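Local coordinates for gram-negative insecticidal protein (Chromobacterium piscinae, PDB 6FBM) that is an insecticidal toxin that, as a member of the MACPF family, probably acts by forming pores in target membranes, at residues L28-E33 with G178-Y183; D72-V77 with L272-T277. All coordinates share one frame; numbering follows the deposited sequence.

Overall arrangement
From the N terminus the chain first passes through L28-E33, a loop between strands 21-23 and 35-39, and then D72-V77 on strand 64-78. It later reaches G178-Y183, which closes contact 1 over 144 intervening residues, and finally L272-T277, which closes contact 2 over 194. The segments alternate, so the two loops cross rather than nest. Their centres lie about 9 Å apart, and the contacts are physically joined: Y29 of contact 1 hydrogen-bonds D274 of contact 2, and R180 of contact 1 does the same with the M273 carbonyl. Together they tie the N-terminal loop and strand 271-274 to the long strands 64-78 and 179-187 of the MACPF sheet.

Contact 1. Residues L28-E33 with G178-Y183; sequences LYASPE and GGRLDY
The ring of Y29 stands edge-on over the guanidinium of R180, its CD2 lying 3.6 Å from R180 CZ. The two planes are 85° apart and CD2 sits above the centre of the guanidinium, so a ring edge meets a guanidinium face. R180 is therefore not stacked on the tyrosine face; the cation-pi partner of that ring is R125. Y29 carries its ring past R180 because CG lies opposite the backbone N (chi1 176°), and its hydroxyl hydrogen-bonds D274.

Polar contacts to the loop use backbone oxygens only. R180 NH1 donates to A30 O at 2.8 Å and to Y29 O at 3.1 Å, while R180 NH2 reaches Y29 O at 3.2 Å. All three bonds are strongly bent and count as weak, consistent with Y29 O being shared by two nitrogens and NH1 also bonding M273 O. A30 adopts a left-handed backbone conformation, and the two successive carbonyls both come within reach of the same nitrogen.

The remaining N-H groups fix the rotation of the guanidinium. R180 is bent at chi3 (89°) and grips D182 side-on, with NE to OD1 at 2.9 Å and NH2 to OD2 at 2.7 Å. Both bonds are nearly straight, and both oxygens are met on the syn side. D182 is thus a second-shell residue that positions R180 for the loop and probably balances its charge in this buried place.

Two residues apart on strand 179-187, R180 and D182 project from one face of the strand just after the corner at G178. This in-strand salt bridge, covered on one guanidinium face by the Y29 ring edge and hydrogen-bonded to the loop carbonyls, lies in the bent antiparallel sheet characteristic of the MACPF/CDC fold.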
loop_
_atom_site.group_PDB
_atom_site.type_symbol
_atom_site.label_atom_id
_atom_site.label_comp_id
_atom_site.label_asym_id
_atom_site.label_seq_id
_atom_site.Cartn_x
_atom_site.Cartn_y
_atom_site.Cartn_z
ATOM N N LEU A 28 13.988 27.283 -18.111
ATOM C CA LEU A 28 14.787 26.955 -16.927
ATOM C C LEU A 28 16.048 26.213 -17.340
ATOM O O LEU A 28 16.139 25.709 -18.453
ATOM C CB LEU A 28 13.990 26.114 -15.938
ATOM C CG LEU A 28 12.623 26.649 -15.498
ATOM C CD1 LEU A 28 12.033 25.644 -14.522
ATOM C CD2 LEU A 28 12.682 28.056 -14.879
ATOM N N TYR A 29 17.028 26.178 -16.445
ATOM C CA TYR A 29 18.251 25.433 -16.676
ATOM C C TYR A 29 17.940 23.946 -16.441
ATOM O O TYR A 29 17.472 23.568 -15.400
ATOM C CB TYR A 29 19.374 25.908 -15.749
ATOM C CG TYR A 29 20.653 25.106 -15.855
ATOM C CD1 TYR A 29 21.634 25.443 -16.774
ATOM C CD2 TYR A 29 20.873 23.992 -15.033
ATOM C CE1 TYR A 29 22.803 24.701 -16.876
ATOM C CE2 TYR A 29 22.028 23.238 -15.141
ATOM C CZ TYR A 29 22.999 23.596 -16.048
ATOM O OH TYR A 29 24.167 22.866 -16.160
ATOM N N ALA A 30 18.212 23.142 -17.462
ATOM C CA ALA A 30 18.156 21.682 -17.392
ATOM C C ALA A 30 17.047 21.173 -16.483
ATOM O O ALA A 30 17.291 20.582 -15.425
ATOM C CB ALA A 30 19.501 21.113 -16.972
ATOM N N SER A 31 15.824 21.450 -16.917
ATOM C CA SER A 31 14.638 21.013 -16.209
ATOM C C SER A 31 13.656 20.421 -17.207
ATOM O O SER A 31 13.539 20.924 -18.319
ATOM C CB SER A 31 13.970 22.190 -15.507
ATOM O OG SER A 31 12.700 21.825 -15.052
ATOM N N PRO A 32 12.907 19.386 -16.787
ATOM C CA PRO A 32 11.798 18.882 -17.607
ATOM C C PRO A 32 10.705 19.912 -17.857
ATOM O O PRO A 32 9.988 19.804 -18.836
ATOM C CB PRO A 32 11.241 17.722 -16.753
ATOM C CG PRO A 32 12.363 17.327 -15.857
ATOM C CD PRO A 32 13.084 18.586 -15.562
ATOM N N GLU A 33 10.575 20.897 -16.980
ATOM C CA GLU A 33 9.564 21.935 -17.145
ATOM C C GLU A 33 9.772 22.742 -18.420
ATOM O O GLU A 33 8.812 23.294 -18.932
ATOM C CB GLU A 33 9.535 22.891 -15.950
ATOM C CG GLU A 33 8.974 22.354 -14.629
ATOM C CD GLU A 33 8.788 23.503 -13.615
ATOM O OE1 GLU A 33 9.556 23.646 -12.620
ATOM O OE2 GLU A 33 7.869 24.319 -13.836
ATOM N N GLY A 178 19.061 12.508 -12.537
ATOM C CA GLY A 178 19.114 12.344 -11.094
ATOM C C GLY A 178 18.353 13.453 -10.402
ATOM O O GLY A 178 17.205 13.723 -10.734
ATOM N N GLY A 179 18.993 14.118 -9.443
ATOM C CA GLY A 179 18.410 15.331 -8.863
ATOM C C GLY A 179 19.427 16.393 -8.658
ATOM O O GLY A 179 20.594 16.111 -8.428
ATOM N N ARG A 180 18.984 17.632 -8.739
ATOM C CA ARG A 180 19.860 18.799 -8.608
ATOM C C ARG A 180 19.281 19.718 -7.560
ATOM O O ARG A 180 18.059 19.918 -7.542
ATOM C CB ARG A 180 19.871 19.566 -9.916
ATOM C CG ARG A 180 20.915 20.655 -10.001
ATOM C CD ARG A 180 20.964 21.280 -11.391
ATOM N NE ARG A 180 20.028 22.391 -11.489
ATOM C CZ ARG A 180 19.021 22.536 -12.348
ATOM N NH1 ARG A 180 18.709 21.636 -13.264
ATOM N NH2 ARG A 180 18.298 23.642 -12.286
ATOM N N LEU A 181 20.134 20.318 -6.730
ATOM C CA LEU A 181 19.702 21.426 -5.888
ATOM C C LEU A 181 20.401 22.689 -6.332
ATOM O O LEU A 181 21.598 22.668 -6.593
ATOM C CB LEU A 181 20.019 21.145 -4.432
ATOM C CG LEU A 181 19.258 19.977 -3.807
ATOM C CD1 LEU A 181 19.634 19.882 -2.343
ATOM C CD2 LEU A 181 17.748 20.110 -3.960
ATOM N N ASP A 182 19.626 23.773 -6.421
ATOM C CA ASP A 182 20.096 25.108 -6.761
ATOM C C ASP A 182 19.928 25.982 -5.550
ATOM O O ASP A 182 18.807 26.309 -5.166
ATOM C CB ASP A 182 19.253 25.697 -7.860
ATOM C CG ASP A 182 19.518 25.052 -9.196
ATOM O OD1 ASP A 182 20.432 24.244 -9.277
ATOM O OD2 ASP A 182 18.793 25.326 -10.171
ATOM N N TYR A 183 21.042 26.346 -4.919
ATOM C CA TYR A 183 21.046 27.239 -3.781
ATOM C C TYR A 183 21.416 28.566 -4.363
ATOM O O TYR A 183 22.588 28.827 -4.647
ATOM C CB TYR A 183 22.082 26.736 -2.787
ATOM C CG TYR A 183 22.185 27.475 -1.468
ATOM C CD1 TYR A 183 21.207 27.354 -0.501
ATOM C CD2 TYR A 183 23.316 28.199 -1.164
ATOM C CE1 TYR A 183 21.338 28.005 0.704
ATOM C CE2 TYR A 183 23.453 28.829 0.054
ATOM C CZ TYR A 183 22.468 28.727 0.986
ATOM O OH TYR A 183 22.618 29.357 2.186
#

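Contact 2. Residues D72-V77 with L272-T277; sequences DFKQDV and LMDFST
K74 bridges to D274 almost alone: one lysine chain spans the gap between segments whose backbones do not pair, and only 97 Å² of surface is buried, both sides summed. K74 and D274 extend toward each other from facing segments, and K74 NZ meets D274 OD2 at 3.1 Å in a salt bridge. It comes to the syn side of that oxygen but 30° out of the carboxylate plane, and the other oxygen is plainly the lesser partner, with NZ to D274 OD1 at 3.7 Å. The methylene next to the ammonium also comes close, K74 CE being 3.4 Å from D274 OD2.

The lysine runs extended through chi2 and then bends at both outer torsions, chi3 (-94°) and chi4 (-122°), which turns NZ toward D274 OD2. D274 divides its oxygens: OD2 takes the lysine, while OD1 is hydrogen-bonded to the hydroxyl of Y29 and, more weakly, to the backbone N of F275, with F275 N to D274 OD1 at 3.1 Å. The buried carboxylate is thereby held on both oxygens. D72 OD2 lies 4.7 Å from D274 OD2, and the nearby lysine probably offsets part of the repulsion between these like charges.

M273 and D274 together sit opposite the single residue A176 of strand 170-177, a classic beta bulge. On the other side of the contact, backbone bonds join D72, K74 and D76 to strand 120-134, where D76 also forms a salt bridge with R125. The alternate residues F73, Q75 and V77 pack against helix 198-209, whereas the D274 side chain touches A127 of strand 120-134 and A176 of strand 170-177.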
loop_
_atom_site.group_PDB
_atom_site.type_symbol
_atom_site.label_atom_id
_atom_site.label_comp_id
_atom_site.label_asym_id
_atom_site.label_seq_id
_atom_site.Cartn_x
_atom_site.Cartn_y
_atom_site.Cartn_z
ATOM N N ASP A 72 28.273 16.563 -9.045
ATOM C CA ASP A 72 28.951 17.694 -9.699
ATOM C C ASP A 72 28.542 18.923 -8.920
ATOM O O ASP A 72 27.356 19.181 -8.688
ATOM C CB ASP A 72 28.578 17.838 -11.190
ATOM C CG ASP A 72 29.288 16.792 -12.091
ATOM O OD1 ASP A 72 30.470 16.503 -11.783
ATOM O OD2 ASP A 72 28.679 16.260 -13.090
ATOM N N PHE A 73 29.535 19.695 -8.505
ATOM C CA PHE A 73 29.314 20.941 -7.803
ATOM C C PHE A 73 29.694 22.091 -8.730
ATOM O O PHE A 73 30.760 22.093 -9.305
ATOM C CB PHE A 73 30.166 20.952 -6.554
ATOM C CG PHE A 73 29.922 22.127 -5.687
ATOM C CD1 PHE A 73 28.876 22.118 -4.772
ATOM C CD2 PHE A 73 30.745 23.261 -5.783
ATOM C CE1 PHE A 73 28.644 23.221 -3.967
ATOM C CE2 PHE A 73 30.521 24.373 -4.983
ATOM C CZ PHE A 73 29.467 24.355 -4.082
ATOM N N LYS A 74 28.814 23.064 -8.882
ATOM C CA LYS A 74 29.041 24.178 -9.815
ATOM C C LYS A 74 28.580 25.468 -9.187
ATOM O O LYS A 74 27.551 25.488 -8.529
ATOM C CB LYS A 74 28.251 23.991 -11.095
ATOM C CG LYS A 74 28.969 23.175 -12.161
ATOM C CD LYS A 74 28.126 22.933 -13.409
ATOM C CE LYS A 74 27.306 21.629 -13.480
ATOM N NZ LYS A 74 27.573 20.728 -14.640
ATOM N N GLN A 75 29.329 26.542 -9.413
ATOM C CA GLN A 75 28.916 27.883 -9.001
ATOM C C GLN A 75 29.046 28.876 -10.139
ATOM O O GLN A 75 30.069 28.941 -10.807
ATOM C CB GLN A 75 29.750 28.361 -7.832
ATOM C CG GLN A 75 29.461 27.613 -6.531
ATOM C CD GLN A 75 30.170 28.248 -5.369
ATOM O OE1 GLN A 75 31.397 28.345 -5.370
ATOM N NE2 GLN A 75 29.405 28.708 -4.380
ATOM N N ASP A 76 27.995 29.651 -10.354
ATOM C CA ASP A 76 28.067 30.841 -11.187
ATOM C C ASP A 76 27.810 32.008 -10.281
ATOM O O ASP A 76 26.759 32.093 -9.679
ATOM C CB ASP A 76 27.032 30.797 -12.301
ATOM C CG ASP A 76 27.221 29.590 -13.212
ATOM O OD1 ASP A 76 28.373 29.328 -13.659
ATOM O OD2 ASP A 76 26.208 28.906 -13.443
ATOM N N VAL A 77 28.807 32.879 -10.172
ATOM C CA VAL A 77 28.794 34.007 -9.254
ATOM C C VAL A 77 29.228 35.268 -9.987
ATOM O O VAL A 77 30.196 35.270 -10.750
ATOM C CB VAL A 77 29.734 33.751 -8.065
ATOM C CG1 VAL A 77 29.773 34.940 -7.130
ATOM C CG2 VAL A 77 29.294 32.501 -7.318
ATOM N N LEU A 272 15.861 14.462 -15.833
ATOM C CA LEU A 272 16.841 15.295 -16.464
ATOM C C LEU A 272 17.033 16.429 -15.486
ATOM O O LEU A 272 16.075 16.991 -15.011
ATOM C CB LEU A 272 16.324 15.797 -17.812
ATOM C CG LEU A 272 17.116 16.887 -18.541
ATOM C CD1 LEU A 272 16.914 16.749 -20.053
ATOM C CD2 LEU A 272 16.679 18.266 -18.156
ATOM N N MET A 273 18.279 16.718 -15.155
ATOM C CA MET A 273 18.595 17.793 -14.242
ATOM C C MET A 273 19.917 18.499 -14.497
ATOM O O MET A 273 20.272 19.383 -13.713
ATOM C CB MET A 273 18.554 17.289 -12.795
ATOM C CG MET A 273 19.259 15.974 -12.518
ATOM S SD MET A 273 21.053 15.893 -12.686
ATOM C CE MET A 273 21.525 16.952 -11.354
ATOM N N ASP A 274 20.654 18.149 -15.546
ATOM C CA ASP A 274 21.887 18.846 -15.831
ATOM C C ASP A 274 22.289 18.650 -17.273
ATOM O O ASP A 274 21.912 17.663 -17.927
ATOM C CB ASP A 274 23.009 18.369 -14.899
ATOM C CG ASP A 274 24.048 19.462 -14.575
ATOM O OD1 ASP A 274 23.879 20.627 -14.994
ATOM O OD2 ASP A 274 25.037 19.109 -13.873
ATOM N N PHE A 275 23.058 19.613 -17.764
ATOM C CA PHE A 275 23.518 19.647 -19.127
ATOM C C PHE A 275 25.025 19.615 -19.122
ATOM O O PHE A 275 25.665 20.147 -18.188
ATOM C CB PHE A 275 23.100 20.948 -19.770
ATOM C CG PHE A 275 21.646 21.064 -20.071
ATOM C CD1 PHE A 275 20.831 19.957 -20.250
ATOM C CD2 PHE A 275 21.103 22.322 -20.279
ATOM C CE1 PHE A 275 19.510 20.109 -20.593
ATOM C CE2 PHE A 275 19.785 22.482 -20.615
ATOM C CZ PHE A 275 18.987 21.371 -20.777
ATOM N N SER A 276 25.575 19.009 -20.173
ATOM C CA SER A 276 26.985 19.006 -20.458
ATOM C C SER A 276 27.190 19.844 -21.715
ATOM O O SER A 276 26.220 20.349 -22.285
ATOM C CB SER A 276 27.426 17.578 -20.761
ATOM O OG SER A 276 27.037 17.202 -22.090
ATOM N N THR A 277 28.430 19.924 -22.206
ATOM C CA THR A 277 28.708 20.720 -23.398
ATOM C C THR A 277 27.978 20.211 -24.637
ATOM O O THR A 277 27.833 20.959 -25.577
ATOM C CB THR A 277 30.213 20.824 -23.742
ATOM O OG1 THR A 277 30.759 19.520 -23.875
ATOM C CG2 THR A 277 30.982 21.553 -22.676
#